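Local coordinates for protein seryl-tRNA synthetase, cytoplasmic (Candida albicans, PDB 3QO8) that catalyses the two-step attachment of serine to tRNA(Ser), first activating serine with ATP to seryl-adenylate and then transferring it to the acceptor end of the tRNA, at residues 267-273 / 302-308; 315-319 / 400-404; 347-353 / 368-374. One frame throughout, in Å; residues are numbered along the deposited sequence.

Contact 1 of 3, residues 267-273 / 302-308; sequences LPVRYAG and EQFVLTE. With SSA (5'-O-(N-(L-seryl)-sulfamoyl)adenosine), chain B.
Val269 and Leu306 face each other as an antiparallel hydrogen-bonded pair. Tyr271 with Phe304 and Gly273 with Glu302 repeat the pattern, so six backbone bonds join the strands. Val269 N gives to Leu306 O and Leu306 N to Val269 O, both at 3.0 Å. Tyr271 N reaches Phe304 O at 2.7 Å in an almost straight bond, 172° at the hydrogen. At the far end Glu302 N gives to Gly273 O at 2.8 Å. The backbones of Arg270 and Ala272 bond instead to Val205 and Leu207 of the next strand, and those of Gln303 and Val305 to strand 399-404. These strands belong to the largely antiparallel sheet of the class II synthetase core, and Glu302 brings the pair into the serine pocket. Its CG lies anti to the backbone N (chi1 179°) and the chain bends at chi2, which carries the carboxylate away from strand 269-273. There it takes two bonds from the seryl part of the bound analogue: Glu302 OE1 accepts from SSA OG at 2.7 Å, and Glu302 OE2 from SSA N10 at 2.7 Å. OE1 also forms a salt bridge with Lys300. On one side of the sheet, Arg270 CG packs alongside Val305 CG1 at 3.9 Å. On the other, Tyr271 CE2 touches Leu306 CD1 at 4.2 Å. The Arg270 guanidinium has Pro268 CG over one face; its NE makes a salt bridge with Glu315, and Tyr271 OH a hydrogen bond with His255.

Contact 2 of 3, residues 315-319 / 400-404; sequences EFDRM and CLNST. With SSA (5'-O-(N-(L-seryl)-sulfamoyl)adenosine), chain B.
Behind the serine pocket of the class II catalytic core, helix 312-329 packs against strand 399-404. Residues 315-319 and 400-404 meet here through apolar groups. The two segments run nearly parallel, with 14° between their directions and axes 9.2 Å apart. Leu401 and Met319 are central. Leu401 CB touches Met319 SD at 3.5 Å, and the two side chains cross at a slant. Met319 bends at chi3 (69°), and its CE methyl lies over the strand backbone near Ser403 N. The same methyl is 4.0 Å from Ser403 CB.

The two branches of Leu401 have separate neighbours. CD2 enters beside the helix backbone at Phe316, with Leu401 CD2 3.6 Å from Phe316 CB and equally close to Phe316 N. It lies at the edge of the Phe316 ring, near the ring plane. The other branch, Leu401 CD1, meets the aliphatic part of Glu315 at CG. The Glu315 carboxylate turns away from the strand, toward Arg270. In one of the two deposited conformers of Arg318, its NH1 forms a salt bridge with Glu315 OE1. The Phe316 ring also packs edge-to-face with Tyr352.

The Asn402 side chain leaves the strand away from the helix, and its OD1 comes within 3.1 Å of SSA CA, against the seryl carbon skeleton. Thr404 OG1 gives a hydrogen bond of 2.6 Å to SSA OG, and also accepts one from Ser369 N, which helps to fix the hydroxyl. One strand therefore packs on a helix through Leu401 and Ser403 and lines the amino-acid pocket with Asn402 and Thr404, an arrangement belonging to the sheet-and-helix catalytic core of class II synthetases.

Contact 3 of 3, residues 347-353 / 368-374; sequences AAAKKYD and VSCSNCT. With MG (magnesium ion), chain C; SSA (5'-O-(N-(L-seryl)-sulfamoyl)adenosine), chain B.
The beta hairpin of strands 350-358 and 363-372 carries part of the magnesium site of the class II core and, as in related enzymes, probably of the ATP site. Strands 350-353 and 368-372 run antiparallel here, 161° between their directions. Tyr352 and Cys370 form a hydrogen-bonded pair: Tyr352 N gives to Cys370 O at 2.9 Å, and Cys370 N returns a bond to Tyr352 O. Farther along, Ala349 and Lys350 both face Asn372 in a classic beta bulge. Ala349 N gives to Asn372 O at 2.9 Å, while Asn372 N gives to Lys350 O. Asn372 OD1 then accepts from Thr374 N, an Asx turn just beyond the strand. Ala347 CB packs against Cys373 SG near this end.

Lys351, Asp353, Ser369 and Ser371 put their side chains on the sheet face that bears the metal. Lys351 starts out extended, with CG anti to the backbone N (chi1 -177°). Its CD passes Ser371 OG at 3.4 Å before the chain turns at chi3 and brings NZ to the metal's water shell. Lys351 NZ gives a hydrogen bond to water 2 and a weak one to water 1. Asp353 OD2 accepts from water 1, so this residue probably helps to place a metal-bound water without binding the metal itself.

Glu366, SSA O2S, three waters and Ser369 OG coordinate the magnesium. Val368 N lies near SSA O3' of the ribose. Ser369 OG binds the metal at 2.4 Å and gives its hydrogen bond to Asp353 OD1 at 2.7 Å, meeting that oxygen from above the carboxylate plane.

All three contacts reach one sheet and border the same bound analogue. Contacts 1 and 2 have centres about 8 Å apart and are joined by a probable hydrogen bond from Gln303 N to Ser403 O at 2.7 Å and by the salt bridge Arg270 NE to Glu315 OE2 at 2.8 Å. Contact 3 is nested within the loop that contact 2 closes, with centres again about 8 Å apart. A probable hydrogen bond between Ser371 N and Asn402 O, 2.8 Å, joins their strands. Contacts 1 and 3 do not touch; their nearest atoms are about 6 Å apart and their centres about 14 Å. Strand 399-404 lies between them, linking the serine-holding carboxylate of contact 1 to the magnesium and sulfamoyl end in contact 3.

Contact 1 of 3, residues 267-273 / 302-308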
loop_
_atom_site.group_PDB
_atom_site.type_symbol
_atom_site.label_atom_id
_atom_site.label_comp_id
_atom_site.label_asym_id
_atom_site.label_seq_id
_atom_site.Cartn_x
_atom_site.Cartn_y
_atom_site.Cartn_z
ATOM N N LEU A 267 -25.260 19.201 1.018
ATOM C CA LEU A 267 -25.004 18.253 -0.063
ATOM C C LEU A 267 -25.216 18.960 -1.395
ATOM O O LEU A 267 -25.929 19.960 -1.456
ATOM C CB LEU A 267 -25.959 17.060 0.056
ATOM C CG LEU A 267 -25.845 16.224 1.335
ATOM C CD1 LEU A 267 -26.970 15.194 1.412
ATOM C CD2 LEU A 267 -24.477 15.546 1.370
ATOM N N PRO A 268 -24.611 18.436 -2.474
ATOM C CA PRO A 268 -23.802 17.215 -2.486
ATOM C C PRO A 268 -22.405 17.430 -1.925
ATOM O O PRO A 268 -21.879 18.543 -1.953
ATOM C CB PRO A 268 -23.687 16.902 -3.983
ATOM C CG PRO A 268 -23.685 18.250 -4.617
ATOM C CD PRO A 268 -24.709 19.039 -3.814
ATOM N N VAL A 269 -21.817 16.368 -1.396
ATOM C CA VAL A 269 -20.414 16.378 -1.001
ATOM C C VAL A 269 -19.655 15.509 -2.005
ATOM O O VAL A 269 -20.011 14.351 -2.210
ATOM C CB VAL A 269 -20.235 15.810 0.415
ATOM C CG1 VAL A 269 -18.795 15.470 0.671
ATOM C CG2 VAL A 269 -20.765 16.793 1.465
ATOM N N ARG A 270 -18.631 16.067 -2.633
ATOM C CA ARG A 270 -17.906 15.358 -3.679
ATOM C C ARG A 270 -16.433 15.188 -3.312
ATOM O O ARG A 270 -15.751 16.170 -3.033
ATOM C CB ARG A 270 -18.029 16.129 -4.990
ATOM C CG ARG A 270 -19.497 16.390 -5.428
ATOM C CD ARG A 270 -19.546 16.972 -6.837
ATOM N NE ARG A 270 -20.905 17.036 -7.385
ATOM C CZ ARG A 270 -21.572 18.164 -7.602
ATOM N NH1 ARG A 270 -21.002 19.330 -7.326
ATOM N NH2 ARG A 270 -22.800 18.130 -8.117
ATOM N N TYR A 271 -15.953 13.945 -3.313
ATOM C CA TYR A 271 -14.548 13.662 -3.003
ATOM C C TYR A 271 -13.787 13.139 -4.229
ATOM O O TYR A 271 -14.274 12.273 -4.953
ATOM C CB TYR A 271 -14.427 12.647 -1.873
ATOM C CG TYR A 271 -14.942 13.178 -0.559
ATOM C CD1 TYR A 271 -14.297 14.235 0.081
ATOM C CD2 TYR A 271 -16.079 12.651 0.026
ATOM C CE1 TYR A 271 -14.781 14.752 1.297
ATOM C CE2 TYR A 271 -16.562 13.153 1.230
ATOM C CZ TYR A 271 -15.906 14.199 1.858
ATOM O OH TYR A 271 -16.397 14.692 3.047
ATOM N N ALA A 272 -12.604 13.701 -4.447
ATOM C CA ALA A 272 -11.640 13.169 -5.388
ATOM C C ALA A 272 -10.720 12.254 -4.586
ATOM O O ALA A 272 -9.721 12.704 -4.001
ATOM C CB ALA A 272 -10.865 14.304 -6.029
ATOM N N GLY A 273 -11.075 10.973 -4.535
ATOM C CA GLY A 273 -10.347 10.017 -3.723
ATOM C C GLY A 273 -9.069 9.587 -4.403
ATOM O O GLY A 273 -9.040 9.430 -5.610
ATOM N N GLU A 302 -10.530 8.396 -7.733
ATOM C CA GLU A 302 -11.907 7.962 -7.592
ATOM C C GLU A 302 -12.820 9.176 -7.393
ATOM O O GLU A 302 -12.479 10.098 -6.647
ATOM C CB GLU A 302 -11.995 7.087 -6.327
ATOM C CG GLU A 302 -13.388 6.551 -6.009
ATOM C CD GLU A 302 -13.795 5.396 -6.920
ATOM O OE1 GLU A 302 -13.032 5.091 -7.868
ATOM O OE2 GLU A 302 -14.870 4.784 -6.679
ATOM N N GLN A 303 -13.975 9.183 -8.049
ATOM C CA GLN A 303 -15.036 10.130 -7.693
ATOM C C GLN A 303 -15.929 9.485 -6.646
ATOM O O GLN A 303 -16.437 8.383 -6.858
ATOM C CB GLN A 303 -15.924 10.447 -8.899
ATOM C CG GLN A 303 -15.233 11.082 -10.063
ATOM C CD GLN A 303 -16.220 11.376 -11.179
ATOM O OE1 GLN A 303 -17.112 12.203 -11.022
ATOM N NE2 GLN A 303 -16.079 10.677 -12.296
ATOM N N PHE A 304 -16.142 10.154 -5.518
ATOM C CA PHE A 304 -17.100 9.626 -4.563
ATOM C C PHE A 304 -18.010 10.757 -4.120
ATOM O O PHE A 304 -17.541 11.812 -3.679
ATOM C CB PHE A 304 -16.444 8.957 -3.343
ATOM C CG PHE A 304 -17.449 8.250 -2.451
ATOM C CD1 PHE A 304 -17.744 6.903 -2.651
ATOM C CD2 PHE A 304 -18.145 8.944 -1.481
ATOM C CE1 PHE A 304 -18.684 6.256 -1.862
ATOM C CE2 PHE A 304 -19.099 8.307 -0.685
ATOM C CZ PHE A 304 -19.370 6.966 -0.876
ATOM N N VAL A 305 -19.310 10.529 -4.234
ATOM C CA VAL A 305 -20.277 11.597 -4.026
ATOM C C VAL A 305 -21.435 11.136 -3.163
ATOM O O VAL A 305 -21.930 10.026 -3.320
ATOM C CB VAL A 305 -20.848 12.111 -5.371
ATOM C CG1 VAL A 305 -21.817 13.272 -5.128
ATOM C CG2 VAL A 305 -19.722 12.540 -6.302
ATOM N N LEU A 306 -21.850 12.007 -2.248
ATOM C CA LEU A 306 -23.048 11.804 -1.460
ATOM C C LEU A 306 -24.013 12.904 -1.849
ATOM O O LEU A 306 -23.628 14.071 -1.948
ATOM C CB LEU A 306 -22.724 11.900 0.041
ATOM C CG LEU A 306 -21.714 10.932 0.652
ATOM C CD1 LEU A 306 -20.300 11.371 0.336
ATOM C CD2 LEU A 306 -21.878 10.896 2.181
ATOM N N THR A 307 -25.266 12.534 -2.087
ATOM C CA THR A 307 -26.277 13.481 -2.495
ATOM C C THR A 307 -27.582 13.171 -1.775
ATOM O O THR A 307 -27.724 12.120 -1.151
ATOM C CB THR A 307 -26.636 13.338 -4.005
ATOM O OG1 THR A 307 -27.438 12.164 -4.190
ATOM C CG2 THR A 307 -25.394 13.210 -4.877
ATOM N N GLU A 308 -28.545 14.075 -1.912
ATOM C CA GLU A 308 -29.914 13.795 -1.504
ATOM C C GLU A 308 -30.494 12.697 -2.382
ATOM O O GLU A 308 -30.161 12.598 -3.568
ATOM C CB GLU A 308 -30.773 15.048 -1.628
ATOM C CG GLU A 308 -30.229 16.244 -0.886
ATOM C CD GLU A 308 -31.241 17.364 -0.805
ATOM O OE1 GLU A 308 -30.935 18.474 -1.278
ATOM O OE2 GLU A 308 -32.343 17.132 -0.264
HETATM N N10 SSA B . -14.854 2.126 -6.848
HETATM C CA SSA B . -15.268 1.614 -8.153
HETATM C CB SSA B . -15.170 2.719 -9.204
HETATM O OG SSA B . -13.790 3.035 -9.476
HETATM C C9 SSA B . -14.412 0.445 -8.552
HETATM O O9 SSA B . -13.443 0.103 -7.884
HETATM N N8 SSA B . -14.766 -0.181 -9.669
HETATM S S1 SSA B . -13.820 -1.238 -10.414
HETATM O O1S SSA B . -13.674 -2.471 -9.695
HETATM O O2S SSA B . -14.362 -1.490 -11.708
HETATM O "O5'" SSA B . -12.428 -0.615 -10.633
HETATM C "C5'" SSA B . -12.282 0.653 -11.248
HETATM C "C4'" SSA B . -11.198 0.571 -12.327
HETATM O "O4'" SSA B . -9.921 0.175 -11.813
HETATM C "C3'" SSA B . -11.489 -0.443 -13.411
HETATM O "O3'" SSA B . -12.453 0.089 -14.333
HETATM C "C2'" SSA B . -10.102 -0.626 -14.015
HETATM O "O2'" SSA B . -9.789 0.470 -14.896
HETATM C "C1'" SSA B . -9.177 -0.526 -12.801
HETATM N N9 SSA B . -8.841 -1.875 -12.300
HETATM C C8 SSA B . -9.669 -2.746 -11.702
HETATM N N7 SSA B . -8.978 -3.869 -11.411
HETATM C C5 SSA B . -7.712 -3.681 -11.828
HETATM C C6 SSA B . -6.574 -4.462 -11.787
HETATM N N6 SSA B . -6.643 -5.695 -11.238
HETATM N N1 SSA B . -5.417 -3.979 -12.297
HETATM C C2 SSA B . -5.370 -2.756 -12.839
HETATM N N3 SSA B . -6.456 -1.973 -12.882
HETATM C C4 SSA B . -7.634 -2.425 -12.395
#

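Contact 2 of 3, residues 315-319 / 400-404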
loop_
_atom_site.group_PDB
_atom_site.type_symbol
_atom_site.label_atom_id
_atom_site.label_comp_id
_atom_site.label_asym_id
_atom_site.label_seq_id
_atom_site.Cartn_x
_atom_site.Cartn_y
_atom_site.Cartn_z
ATOM N N GLU A 315 -26.895 13.384 -10.485
ATOM C CA GLU A 315 -25.476 13.330 -10.140
ATOM C C GLU A 315 -24.751 12.229 -10.911
ATOM O O GLU A 315 -23.610 12.418 -11.337
ATOM C CB GLU A 315 -25.280 13.102 -8.646
ATOM C CG GLU A 315 -23.808 13.220 -8.216
ATOM C CD GLU A 315 -23.258 14.631 -8.365
ATOM O OE1 GLU A 315 -24.053 15.594 -8.281
ATOM O OE2 GLU A 315 -22.028 14.779 -8.555
ATOM N N PHE A 316 -25.411 11.078 -11.065
ATOM C CA PHE A 316 -24.846 9.954 -11.828
ATOM C C PHE A 316 -24.449 10.422 -13.233
ATOM O O PHE A 316 -23.360 10.107 -13.721
ATOM C CB PHE A 316 -25.878 8.811 -11.905
ATOM C CG PHE A 316 -25.453 7.635 -12.759
ATOM C CD1 PHE A 316 -24.795 6.556 -12.201
ATOM C CD2 PHE A 316 -25.760 7.595 -14.117
ATOM C CE1 PHE A 316 -24.421 5.457 -12.980
ATOM C CE2 PHE A 316 -25.379 6.499 -14.912
ATOM C CZ PHE A 316 -24.719 5.430 -14.340
ATOM N N ASP A 317 -25.337 11.173 -13.885
ATOM C CA ASP A 317 -25.036 11.697 -15.223
ATOM C C ASP A 317 -23.848 12.667 -15.183
ATOM O O ASP A 317 -22.976 12.648 -16.062
ATOM C CB ASP A 317 -26.257 12.376 -15.845
ATOM C CG ASP A 317 -27.327 11.385 -16.272
ATOM O OD1 ASP A 317 -26.999 10.208 -16.527
ATOM O OD2 ASP A 317 -28.501 11.787 -16.356
ATOM N N ARG A 318 -23.808 13.505 -14.154
ATOM C CA ARG A 318 -22.716 14.451 -13.959
ATOM C C ARG A 318 -21.376 13.725 -13.803
ATOM O O ARG A 318 -20.353 14.143 -14.346
ATOM C CB ARG A 318 -23.012 15.292 -12.718
ATOM C CG ARG A 318 -22.220 16.575 -12.594
ATOM C CD ARG A 318 -22.895 17.525 -11.604
ATOM N NE ARG A 318 -24.156 18.051 -12.124
ATOM C CZ ARG A 318 -25.330 17.973 -11.502
ATOM N NH1 ARG A 318 -25.436 17.385 -10.315
ATOM N NH2 ARG A 318 -26.409 18.489 -12.074
ATOM N N MET A 319 -21.388 12.635 -13.042
ATOM C CA MET A 319 -20.159 11.902 -12.753
ATOM C C MET A 319 -19.595 11.155 -13.969
ATOM O O MET A 319 -18.386 11.197 -14.214
ATOM C CB MET A 319 -20.362 10.934 -11.583
ATOM C CG MET A 319 -20.647 11.646 -10.266
ATOM S SD MET A 319 -21.248 10.535 -8.992
ATOM C CE MET A 319 -19.774 9.550 -8.671
ATOM N N CYS A 400 -25.263 7.303 -2.157
ATOM C CA CYS A 400 -23.844 7.256 -2.489
ATOM C C CYS A 400 -23.644 6.802 -3.923
ATOM O O CYS A 400 -24.278 5.856 -4.389
ATOM C CB CYS A 400 -23.092 6.310 -1.562
ATOM S SG CYS A 400 -23.388 6.734 0.185
ATOM N N LEU A 401 -22.740 7.489 -4.602
ATOM C CA LEU A 401 -22.351 7.131 -5.951
ATOM C C LEU A 401 -20.846 7.075 -5.985
ATOM O O LEU A 401 -20.173 7.788 -5.231
ATOM C CB LEU A 401 -22.828 8.193 -6.933
ATOM C CG LEU A 401 -24.330 8.487 -6.977
ATOM C CD1 LEU A 401 -24.644 9.740 -6.174
ATOM C CD2 LEU A 401 -24.769 8.667 -8.437
ATOM N N ASN A 402 -20.307 6.229 -6.852
ATOM C CA ASN A 402 -18.873 6.190 -7.036
ATOM C C ASN A 402 -18.574 5.980 -8.503
ATOM O O ASN A 402 -19.339 5.310 -9.212
ATOM C CB ASN A 402 -18.233 5.094 -6.175
ATOM C CG ASN A 402 -18.571 3.689 -6.661
ATOM O OD1 ASN A 402 -17.879 3.129 -7.526
ATOM N ND2 ASN A 402 -19.630 3.106 -6.100
ATOM N N SER A 403 -17.486 6.582 -8.971
ATOM C CA SER A 403 -17.059 6.383 -10.347
ATOM C C SER A 403 -15.551 6.506 -10.460
ATOM O O SER A 403 -14.950 7.428 -9.914
ATOM C CB SER A 403 -17.749 7.377 -11.288
ATOM O OG SER A 403 -17.204 7.301 -12.603
ATOM N N THR A 404 -14.932 5.572 -11.170
ATOM C CA THR A 404 -13.534 5.739 -11.498
ATOM C C THR A 404 -13.362 7.087 -12.196
ATOM O O THR A 404 -14.178 7.452 -13.031
ATOM C CB THR A 404 -13.071 4.663 -12.479
ATOM O OG1 THR A 404 -13.538 3.379 -12.041
ATOM C CG2 THR A 404 -11.550 4.671 -12.600
HETATM N N10 SSA B . -14.854 2.126 -6.848
HETATM C CA SSA B . -15.268 1.614 -8.153
HETATM C CB SSA B . -15.170 2.719 -9.204
HETATM O OG SSA B . -13.790 3.035 -9.476
HETATM C C9 SSA B . -14.412 0.445 -8.552
HETATM O O9 SSA B . -13.443 0.103 -7.884
HETATM N N8 SSA B . -14.766 -0.181 -9.669
HETATM S S1 SSA B . -13.820 -1.238 -10.414
HETATM O O1S SSA B . -13.674 -2.471 -9.695
HETATM O O2S SSA B . -14.362 -1.490 -11.708
HETATM O "O5'" SSA B . -12.428 -0.615 -10.633
HETATM C "C5'" SSA B . -12.282 0.653 -11.248
HETATM C "C4'" SSA B . -11.198 0.571 -12.327
HETATM O "O4'" SSA B . -9.921 0.175 -11.813
HETATM C "C3'" SSA B . -11.489 -0.443 -13.411
HETATM O "O3'" SSA B . -12.453 0.089 -14.333
HETATM C "C2'" SSA B . -10.102 -0.626 -14.015
HETATM O "O2'" SSA B . -9.789 0.470 -14.896
HETATM C "C1'" SSA B . -9.177 -0.526 -12.801
HETATM N N9 SSA B . -8.841 -1.875 -12.300
HETATM C C8 SSA B . -9.669 -2.746 -11.702
HETATM N N7 SSA B . -8.978 -3.869 -11.411
HETATM C C5 SSA B . -7.712 -3.681 -11.828
HETATM C C6 SSA B . -6.574 -4.462 -11.787
HETATM N N6 SSA B . -6.643 -5.695 -11.238
HETATM N N1 SSA B . -5.417 -3.979 -12.297
HETATM C C2 SSA B . -5.370 -2.756 -12.839
HETATM N N3 SSA B . -6.456 -1.973 -12.882
HETATM C C4 SSA B . -7.634 -2.425 -12.395
#

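Contact 3 of 3, residues 347-353 / 368-374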
loop_
_atom_site.group_PDB
_atom_site.type_symbol
_atom_site.label_atom_id
_atom_site.label_comp_id
_atom_site.label_asym_id
_atom_site.label_seq_id
_atom_site.Cartn_x
_atom_site.Cartn_y
_atom_site.Cartn_z
ATOM N N ALA A 347 -24.420 -3.573 -4.479
ATOM C CA ALA A 347 -24.700 -2.197 -4.084
ATOM C C ALA A 347 -25.289 -1.356 -5.218
ATOM O O ALA A 347 -26.032 -0.412 -4.968
ATOM C CB ALA A 347 -23.434 -1.523 -3.484
ATOM N N ALA A 348 -24.969 -1.706 -6.464
ATOM C CA ALA A 348 -25.315 -0.857 -7.598
ATOM C C ALA A 348 -26.757 -1.043 -8.051
ATOM O O ALA A 348 -27.184 -2.164 -8.319
ATOM C CB ALA A 348 -24.360 -1.122 -8.766
ATOM N N ALA A 349 -27.503 0.061 -8.133
ATOM C CA ALA A 349 -28.822 0.049 -8.751
ATOM C C ALA A 349 -28.685 0.263 -10.261
ATOM O O ALA A 349 -29.545 -0.154 -11.026
ATOM C CB ALA A 349 -29.727 1.120 -8.144
ATOM N N LYS A 350 -27.594 0.906 -10.673
ATOM C CA LYS A 350 -27.320 1.170 -12.087
ATOM C C LYS A 350 -25.829 1.391 -12.250
ATOM O O LYS A 350 -25.209 2.039 -11.400
ATOM C CB LYS A 350 -28.066 2.427 -12.542
ATOM C CG LYS A 350 -27.918 2.759 -14.029
ATOM C CD LYS A 350 -28.676 4.029 -14.379
ATOM C CE LYS A 350 -28.576 4.353 -15.870
ATOM N NZ LYS A 350 -29.259 3.353 -16.755
ATOM N N LYS A 351 -25.253 0.881 -13.338
ATOM C CA LYS A 351 -23.831 1.076 -13.594
ATOM C C LYS A 351 -23.526 1.339 -15.073
ATOM O O LYS A 351 -24.065 0.668 -15.953
ATOM C CB LYS A 351 -23.047 -0.143 -13.120
ATOM C CG LYS A 351 -21.543 -0.013 -13.271
ATOM C CD LYS A 351 -20.854 -1.110 -12.498
ATOM C CE LYS A 351 -20.372 -2.194 -13.424
ATOM N NZ LYS A 351 -19.874 -3.359 -12.659
ATOM N N TYR A 352 -22.671 2.326 -15.331
ATOM C CA TYR A 352 -22.142 2.589 -16.672
ATOM C C TYR A 352 -20.661 2.323 -16.635
ATOM O O TYR A 352 -19.990 2.734 -15.691
ATOM C CB TYR A 352 -22.304 4.058 -17.068
ATOM C CG TYR A 352 -23.643 4.470 -17.646
ATOM C CD1 TYR A 352 -24.716 3.593 -17.703
ATOM C CD2 TYR A 352 -23.824 5.758 -18.138
ATOM C CE1 TYR A 352 -25.930 3.997 -18.228
ATOM C CE2 TYR A 352 -25.025 6.165 -18.656
ATOM C CZ TYR A 352 -26.073 5.288 -18.703
ATOM O OH TYR A 352 -27.265 5.720 -19.233
ATOM N N ASP A 353 -20.134 1.677 -17.668
ATOM C CA ASP A 353 -18.691 1.571 -17.800
ATOM C C ASP A 353 -18.249 2.446 -18.970
ATOM O O ASP A 353 -18.958 2.566 -19.981
ATOM C CB ASP A 353 -18.257 0.123 -18.063
ATOM C CG ASP A 353 -18.271 -0.743 -16.808
ATOM O OD1 ASP A 353 -18.736 -0.279 -15.739
ATOM O OD2 ASP A 353 -17.828 -1.906 -16.905
ATOM N N VAL A 368 -13.299 2.513 -16.660
ATOM C CA VAL A 368 -14.116 3.218 -15.689
ATOM C C VAL A 368 -15.411 2.474 -15.405
ATOM O O VAL A 368 -16.076 2.012 -16.342
ATOM C CB VAL A 368 -14.473 4.644 -16.199
ATOM C CG1 VAL A 368 -15.576 5.269 -15.343
ATOM C CG2 VAL A 368 -13.236 5.538 -16.231
ATOM N N SER A 369 -15.761 2.352 -14.119
ATOM C CA SER A 369 -17.120 1.979 -13.728
ATOM C C SER A 369 -17.715 3.109 -12.908
ATOM O O SER A 369 -17.059 3.652 -12.022
ATOM C CB SER A 369 -17.151 0.695 -12.897
ATOM O OG SER A 369 -16.946 -0.440 -13.712
ATOM N N CYS A 370 -18.967 3.440 -13.200
ATOM C CA CYS A 370 -19.683 4.526 -12.558
ATOM C C CYS A 370 -21.022 3.970 -12.069
ATOM O O CYS A 370 -21.822 3.489 -12.871
ATOM C CB CYS A 370 -19.915 5.655 -13.574
ATOM S SG CYS A 370 -20.889 7.093 -12.946
ATOM N N SER A 371 -21.257 4.026 -10.762
ATOM C CA SER A 371 -22.405 3.369 -10.150
ATOM C C SER A 371 -23.196 4.309 -9.261
ATOM O O SER A 371 -22.620 5.078 -8.507
ATOM C CB SER A 371 -21.941 2.194 -9.283
ATOM O OG SER A 371 -21.239 1.230 -10.047
ATOM N N ASN A 372 -24.519 4.227 -9.349
ATOM C CA ASN A 372 -25.399 4.801 -8.339
ATOM C C ASN A 372 -25.805 3.668 -7.411
ATOM O O ASN A 372 -26.455 2.705 -7.838
ATOM C CB ASN A 372 -26.642 5.433 -8.970
ATOM C CG ASN A 372 -27.486 6.203 -7.962
ATOM O OD1 ASN A 372 -27.254 6.132 -6.750
ATOM N ND2 ASN A 372 -28.475 6.939 -8.462
ATOM N N CYS A 373 -25.382 3.767 -6.154
ATOM C CA CYS A 373 -25.659 2.743 -5.151
ATOM C C CYS A 373 -26.814 3.180 -4.248
ATOM O O CYS A 373 -27.070 2.570 -3.206
ATOM C CB CYS A 373 -24.387 2.452 -4.322
ATOM S SG CYS A 373 -23.016 1.766 -5.349
ATOM N N THR A 374 -27.515 4.233 -4.665
ATOM C CA THR A 374 -28.588 4.832 -3.870
ATOM C C THR A 374 -28.250 4.802 -2.370
ATOM O O THR A 374 -27.174 5.275 -1.981
ATOM C CB THR A 374 -30.001 4.242 -4.206
ATOM O OG1 THR A 374 -30.053 2.843 -3.897
ATOM C CG2 THR A 374 -30.321 4.442 -5.685
HETATM MG MG MG C . -15.853 -2.527 -13.249
HETATM N N10 SSA B . -14.854 2.126 -6.848
HETATM C CA SSA B . -15.268 1.614 -8.153
HETATM C CB SSA B . -15.170 2.719 -9.204
HETATM O OG SSA B . -13.790 3.035 -9.476
HETATM C C9 SSA B . -14.412 0.445 -8.552
HETATM O O9 SSA B . -13.443 0.103 -7.884
HETATM N N8 SSA B . -14.766 -0.181 -9.669
HETATM S S1 SSA B . -13.820 -1.238 -10.414
HETATM O O1S SSA B . -13.674 -2.471 -9.695
HETATM O O2S SSA B . -14.362 -1.490 -11.708
HETATM O "O5'" SSA B . -12.428 -0.615 -10.633
HETATM C "C5'" SSA B . -12.282 0.653 -11.248
HETATM C "C4'" SSA B . -11.198 0.571 -12.327
HETATM O "O4'" SSA B . -9.921 0.175 -11.813
HETATM C "C3'" SSA B . -11.489 -0.443 -13.411
HETATM O "O3'" SSA B . -12.453 0.089 -14.333
HETATM C "C2'" SSA B . -10.102 -0.626 -14.015
HETATM O "O2'" SSA B . -9.789 0.470 -14.896
HETATM C "C1'" SSA B . -9.177 -0.526 -12.801
HETATM N N9 SSA B . -8.841 -1.875 -12.300
HETATM C C8 SSA B . -9.669 -2.746 -11.702
HETATM N N7 SSA B . -8.978 -3.869 -11.411
HETATM C C5 SSA B . -7.712 -3.681 -11.828
HETATM C C6 SSA B . -6.574 -4.462 -11.787
HETATM N N6 SSA B . -6.643 -5.695 -11.238
HETATM N N1 SSA B . -5.417 -3.979 -12.297
HETATM C C2 SSA B . -5.370 -2.756 -12.839
HETATM N N3 SSA B . -6.456 -1.973 -12.882
HETATM C C4 SSA B . -7.634 -2.425 -12.395
HETATM O O HOH W 1 -17.304 -3.519 -14.861
HETATM O O HOH W 2 -17.475 -2.938 -11.262
HETATM O O HOH W 3 -15.154 -4.937 -13.034
#